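Local coordinates for protein phosphate transporter (PDB 6L85) that probably imports inorganic phosphate across the cell membrane together with sodium ions, as a bacterial relative of the human SLC20 carriers, at residues Glu78-Ala83 with Met270-Thr275; Met115-Val120 with Ala391-Leu396. All coordinates share one frame; numbering follows the deposited sequence.

Contact 1 (Glu78-Ala83 with Met270-Thr275); sequences ELMYGA and MIVAST
Met-80 reaches across to Val-272 and Ala-273 with its terminal methyl. The two segments belong to helix 76-99 and helix 260-275 and run nearly antiparallel. The axes of the two segments come within 9.4 Å, and their directions differ by 152°. The packing is tightest at the methionine. Its chain runs out extended as far as the sulfur and then bends at chi3 (-72°). The bend brings CE to 3.6 Å from CG1 of Val-272. The same methyl rests against the backbone N of Ala-273, also at 3.6 Å. It meets CB of that alanine less closely.

Val-272 divides its two branches between two partners. CG1, anti to the backbone N (chi1 173°), serves Met-80. CG2 meets CD2 of Leu-79 at a looser 4.1 Å. Leu-79 also packs on Val-278, in the loop after helix 260-275, and Met-80 also packs on Val-269 and on Ile-3 of helix 2-32.

The outer side is more open. Ala-273 lies on the surface beside Leu-4. Further along, Thr-275 turns back on its own helix, and its OG1 donates to O of Ile-271 at 2.9 Å. The backbone N of Thr-275 reaches the same oxygen from the other face of the carbonyl plane. Across the helix pair the contact is made by methyl groups, one of them also against a backbone N, so the join depends on shape and on apolar burial rather than on directed bonds.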
loop_
_atom_site.group_PDB
_atom_site.type_symbol
_atom_site.label_atom_id
_atom_site.label_comp_id
_atom_site.label_asym_id
_atom_site.label_seq_id
_atom_site.Cartn_x
_atom_site.Cartn_y
_atom_site.Cartn_z
ATOM N N GLU B 78 23.116 -21.644 23.169
ATOM C CA GLU B 78 24.187 -20.679 23.003
ATOM C C GLU B 78 23.879 -19.725 21.856
ATOM O O GLU B 78 24.218 -18.548 21.935
ATOM C CB GLU B 78 25.528 -21.395 22.783
ATOM C CG GLU B 78 25.998 -22.299 23.961
ATOM C CD GLU B 78 25.861 -21.651 25.349
ATOM O OE1 GLU B 78 26.032 -20.415 25.486
ATOM O OE2 GLU B 78 25.584 -22.394 26.317
ATOM N N LEU B 79 23.261 -20.225 20.780
ATOM C CA LEU B 79 22.805 -19.357 19.705
ATOM C C LEU B 79 21.870 -18.291 20.241
ATOM O O LEU B 79 21.942 -17.124 19.843
ATOM C CB LEU B 79 22.097 -20.179 18.627
ATOM C CG LEU B 79 21.421 -19.295 17.581
ATOM C CD1 LEU B 79 22.474 -18.450 16.875
ATOM C CD2 LEU B 79 20.644 -20.110 16.588
ATOM N N MET B 80 21.007 -18.676 21.173
ATOM C CA MET B 80 20.060 -17.739 21.750
ATOM C C MET B 80 20.788 -16.648 22.549
ATOM O O MET B 80 20.548 -15.436 22.358
ATOM C CB MET B 80 19.048 -18.573 22.559
ATOM C CG MET B 80 18.434 -18.016 23.806
ATOM S SD MET B 80 17.411 -19.355 24.518
ATOM C CE MET B 80 16.059 -19.384 23.345
ATOM N N TYR B 81 21.753 -17.048 23.385
ATOM C CA TYR B 81 22.513 -16.031 24.120
ATOM C C TYR B 81 23.431 -15.211 23.198
ATOM O O TYR B 81 23.656 -14.023 23.442
ATOM C CB TYR B 81 23.307 -16.687 25.254
ATOM C CG TYR B 81 22.417 -17.221 26.364
ATOM C CD1 TYR B 81 21.428 -16.426 26.920
ATOM C CD2 TYR B 81 22.551 -18.524 26.831
ATOM C CE1 TYR B 81 20.598 -16.903 27.916
ATOM C CE2 TYR B 81 21.727 -19.012 27.833
ATOM C CZ TYR B 81 20.750 -18.193 28.368
ATOM O OH TYR B 81 19.916 -18.650 29.369
ATOM N N GLY B 82 23.937 -15.804 22.119
ATOM C CA GLY B 82 24.746 -15.048 21.182
ATOM C C GLY B 82 23.946 -13.995 20.438
ATOM O O GLY B 82 24.426 -12.876 20.221
ATOM N N ALA B 83 22.728 -14.349 20.008
ATOM C CA ALA B 83 21.859 -13.380 19.348
ATOM C C ALA B 83 21.615 -12.192 20.262
ATOM O O ALA B 83 21.762 -11.032 19.851
ATOM C CB ALA B 83 20.540 -14.044 18.941
ATOM N N MET B 270 13.463 -16.682 19.170
ATOM C CA MET B 270 12.127 -17.275 19.131
ATOM C C MET B 270 12.164 -18.709 18.604
ATOM O O MET B 270 11.460 -19.583 19.115
ATOM C CB MET B 270 11.192 -16.422 18.271
ATOM C CG MET B 270 10.973 -15.008 18.843
ATOM S SD MET B 270 9.957 -13.995 17.754
ATOM C CE MET B 270 8.446 -14.980 17.814
ATOM N N ILE B 271 12.951 -18.959 17.557
ATOM C CA ILE B 271 13.002 -20.286 16.968
ATOM C C ILE B 271 13.598 -21.269 17.958
ATOM O O ILE B 271 13.108 -22.395 18.087
ATOM C CB ILE B 271 13.776 -20.265 15.638
ATOM C CG1 ILE B 271 12.972 -19.544 14.557
ATOM C CG2 ILE B 271 14.039 -21.667 15.156
ATOM C CD1 ILE B 271 13.820 -19.126 13.355
ATOM N N VAL B 272 14.633 -20.862 18.705
ATOM C CA VAL B 272 15.196 -21.799 19.677
ATOM C C VAL B 272 14.199 -22.055 20.817
ATOM O O VAL B 272 13.948 -23.214 21.186
ATOM C CB VAL B 272 16.574 -21.319 20.183
ATOM C CG1 VAL B 272 17.089 -22.209 21.322
ATOM C CG2 VAL B 272 17.607 -21.354 19.051
ATOM N N ALA B 273 13.577 -20.993 21.361
ATOM C CA ALA B 273 12.588 -21.182 22.429
ATOM C C ALA B 273 11.410 -22.041 21.982
ATOM O O ALA B 273 10.848 -22.796 22.784
ATOM C CB ALA B 273 12.059 -19.836 22.933
ATOM N N SER B 274 11.023 -21.947 20.716
ATOM C CA SER B 274 9.841 -22.651 20.243
ATOM C C SER B 274 10.154 -24.091 19.832
ATOM O O SER B 274 9.434 -25.019 20.216
ATOM C CB SER B 274 9.221 -21.865 19.084
ATOM O OG SER B 274 8.418 -22.683 18.257
ATOM N N THR B 275 11.214 -24.308 19.047
ATOM C CA THR B 275 11.497 -25.638 18.532
ATOM C C THR B 275 12.841 -26.210 18.938
ATOM O O THR B 275 13.013 -27.419 18.818
ATOM C CB THR B 275 11.400 -25.672 16.995
ATOM O OG1 THR B 275 12.069 -24.540 16.428
ATOM C CG2 THR B 275 9.929 -25.660 16.566
#

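Contact 2 (Met115-Val120 with Ala391-Leu396); sequences MGFGLV and AVYWVL
An edge-to-face aromatic pair joins helix 106-121 to helix 368-400, the last helix of the chain. The edge of Phe-117 points at the face of Tyr-393. The ring centroids are 5.2 Å apart and the planes stand at 82°, so the stack is T-shaped. CD1 of Phe-117 sits over the centre of the tyrosine ring, 3.9 Å above its plane. The neighbouring CE1 lies 4.0 Å from CZ of Tyr-393, toward the hydroxyl end. In Tyr-393, CG is anti to the backbone N (chi1 175°), which carries the ring out toward helix 106-121, and a chi2 of 65° turns its face to Phe-117.

Val-120, one turn on from Phe-117, comes to the ring by another route. Its CG1 lies in the plane of the tyrosine ring, at the edge, 3.8 Å from CD2. The phenol is thus met on one face by an aromatic edge and along its rim by a methyl.

This is helix-to-helix packing in an all-helical transporter, and helix 76-99 closes it on a further side. Tyr-81 and Ser-85 of that helix touch the tyrosine, and the phenol oxygen is probably hydrogen-bonded to Glu-78. With an alanine here instead of Tyr-393, the edge of Phe-117 and the methyl of Val-120 would probably face a gap, and Glu-78 would lose its phenol partner. Phe-117 is buried and also packs on Val-69 and Val-74, whereas Val-120 lies on the surface, close to a bound PEG molecule.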
loop_
_atom_site.group_PDB
_atom_site.type_symbol
_atom_site.label_atom_id
_atom_site.label_comp_id
_atom_site.label_asym_id
_atom_site.label_seq_id
_atom_site.Cartn_x
_atom_site.Cartn_y
_atom_site.Cartn_z
ATOM N N MET B 115 29.329 -12.427 14.284
ATOM C CA MET B 115 30.642 -13.015 14.068
ATOM C C MET B 115 31.414 -13.132 15.380
ATOM O O MET B 115 32.026 -14.172 15.662
ATOM C CB MET B 115 31.400 -12.161 13.061
ATOM C CG MET B 115 32.301 -12.925 12.130
ATOM S SD MET B 115 33.505 -11.790 11.409
ATOM C CE MET B 115 34.036 -10.908 12.881
ATOM N N GLY B 116 31.391 -12.075 16.191
ATOM C CA GLY B 116 32.089 -12.108 17.461
ATOM C C GLY B 116 31.578 -13.208 18.363
ATOM O O GLY B 116 32.365 -13.970 18.947
ATOM N N PHE B 117 30.248 -13.311 18.486
ATOM C CA PHE B 117 29.680 -14.424 19.241
ATOM C C PHE B 117 30.175 -15.763 18.698
ATOM O O PHE B 117 30.629 -16.624 19.458
ATOM C CB PHE B 117 28.151 -14.391 19.207
ATOM C CG PHE B 117 27.537 -15.760 19.205
ATOM C CD1 PHE B 117 27.627 -16.574 20.325
ATOM C CD2 PHE B 117 26.926 -16.258 18.061
ATOM C CE1 PHE B 117 27.097 -17.848 20.321
ATOM C CE2 PHE B 117 26.388 -17.530 18.050
ATOM C CZ PHE B 117 26.473 -18.329 19.189
ATOM N N GLY B 118 30.074 -15.963 17.380
ATOM C CA GLY B 118 30.450 -17.247 16.802
ATOM C C GLY B 118 31.903 -17.607 17.059
ATOM O O GLY B 118 32.230 -18.773 17.289
ATOM N N LEU B 119 32.793 -16.607 17.017
ATOM C CA LEU B 119 34.217 -16.850 17.236
ATOM C C LEU B 119 34.502 -17.209 18.686
ATOM O O LEU B 119 35.317 -18.096 18.961
ATOM C CB LEU B 119 35.040 -15.626 16.821
ATOM C CG LEU B 119 34.957 -15.347 15.322
ATOM C CD1 LEU B 119 35.376 -13.919 15.011
ATOM C CD2 LEU B 119 35.771 -16.371 14.508
ATOM N N VAL B 120 33.850 -16.535 19.630
ATOM C CA VAL B 120 34.121 -16.856 21.028
ATOM C C VAL B 120 33.485 -18.180 21.425
ATOM O O VAL B 120 34.005 -18.892 22.295
ATOM C CB VAL B 120 33.655 -15.703 21.932
ATOM C CG1 VAL B 120 33.383 -16.190 23.350
ATOM C CG2 VAL B 120 34.728 -14.686 21.976
ATOM N N ALA B 391 32.712 -9.987 24.308
ATOM C CA ALA B 391 32.820 -9.657 25.725
ATOM C C ALA B 391 31.492 -9.847 26.441
ATOM O O ALA B 391 31.445 -10.420 27.537
ATOM C CB ALA B 391 33.312 -8.219 25.883
ATOM N N VAL B 392 30.399 -9.342 25.855
ATOM C CA VAL B 392 29.091 -9.499 26.492
ATOM C C VAL B 392 28.743 -10.974 26.625
ATOM O O VAL B 392 28.226 -11.417 27.655
ATOM C CB VAL B 392 27.997 -8.742 25.709
ATOM C CG1 VAL B 392 26.608 -9.128 26.238
ATOM C CG2 VAL B 392 28.208 -7.236 25.809
ATOM N N TYR B 393 29.036 -11.760 25.591
ATOM C CA TYR B 393 28.663 -13.164 25.614
ATOM C C TYR B 393 29.432 -13.918 26.691
ATOM O O TYR B 393 28.845 -14.698 27.446
ATOM C CB TYR B 393 28.906 -13.784 24.242
ATOM C CG TYR B 393 28.650 -15.270 24.214
ATOM C CD1 TYR B 393 27.370 -15.771 24.429
ATOM C CD2 TYR B 393 29.684 -16.175 23.968
ATOM C CE1 TYR B 393 27.120 -17.130 24.399
ATOM C CE2 TYR B 393 29.443 -17.545 23.938
ATOM C CZ TYR B 393 28.157 -18.011 24.161
ATOM O OH TYR B 393 27.870 -19.354 24.138
ATOM N N TRP B 394 30.747 -13.690 26.786
ATOM C CA TRP B 394 31.552 -14.380 27.792
ATOM C C TRP B 394 31.165 -13.932 29.199
ATOM O O TRP B 394 31.010 -14.761 30.112
ATOM C CB TRP B 394 33.035 -14.123 27.513
ATOM C CG TRP B 394 33.980 -14.596 28.582
ATOM C CD1 TRP B 394 34.595 -15.819 28.663
ATOM C CD2 TRP B 394 34.416 -13.851 29.730
ATOM N NE1 TRP B 394 35.381 -15.874 29.790
ATOM C CE2 TRP B 394 35.291 -14.680 30.459
ATOM C CE3 TRP B 394 34.153 -12.560 30.206
ATOM C CZ2 TRP B 394 35.919 -14.255 31.629
ATOM C CZ3 TRP B 394 34.760 -12.146 31.381
ATOM C CH2 TRP B 394 35.633 -12.992 32.079
ATOM N N VAL B 395 31.006 -12.620 29.391
ATOM C CA VAL B 395 30.528 -12.096 30.666
ATOM C C VAL B 395 29.226 -12.794 31.057
ATOM O O VAL B 395 29.109 -13.367 32.149
ATOM C CB VAL B 395 30.371 -10.565 30.571
ATOM C CG1 VAL B 395 29.392 -10.033 31.592
ATOM C CG2 VAL B 395 31.719 -9.881 30.723
ATOM N N LEU B 396 28.252 -12.797 30.143
ATOM C CA LEU B 396 26.979 -13.485 30.346
ATOM C C LEU B 396 27.181 -14.945 30.746
ATOM O O LEU B 396 26.591 -15.428 31.722
ATOM C CB LEU B 396 26.160 -13.415 29.056
ATOM C CG LEU B 396 24.660 -13.276 29.150
ATOM C CD1 LEU B 396 24.339 -12.216 30.186
ATOM C CD2 LEU B 396 24.123 -12.896 27.775
#

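Helix 76-99 ties contact 1 to contact 2, whose centres are 15 Å apart. Residues 78-83 face helix 260-275 through Leu-79 and Met-80. Leu-79 sends its side chain to Val-272, while its CA lies 3.8 Å from CZ of Phe-117. Glu-78 and Gly-82 also touch contact 2. OE1 of Glu-78 and OH of Tyr-393 are 2.5 Å apart, a probable hydrogen bond. CD1 of Phe-117 is 3.4 Å from CA of Gly-82, where the glycine has no side chain in the way. The segments alternate along the chain: 78-83, 115-120, 270-275, 391-396. The two centres lie about 25 and 26 Å from the chain centre, on the same side of it. None of their residues binds the sodium ions.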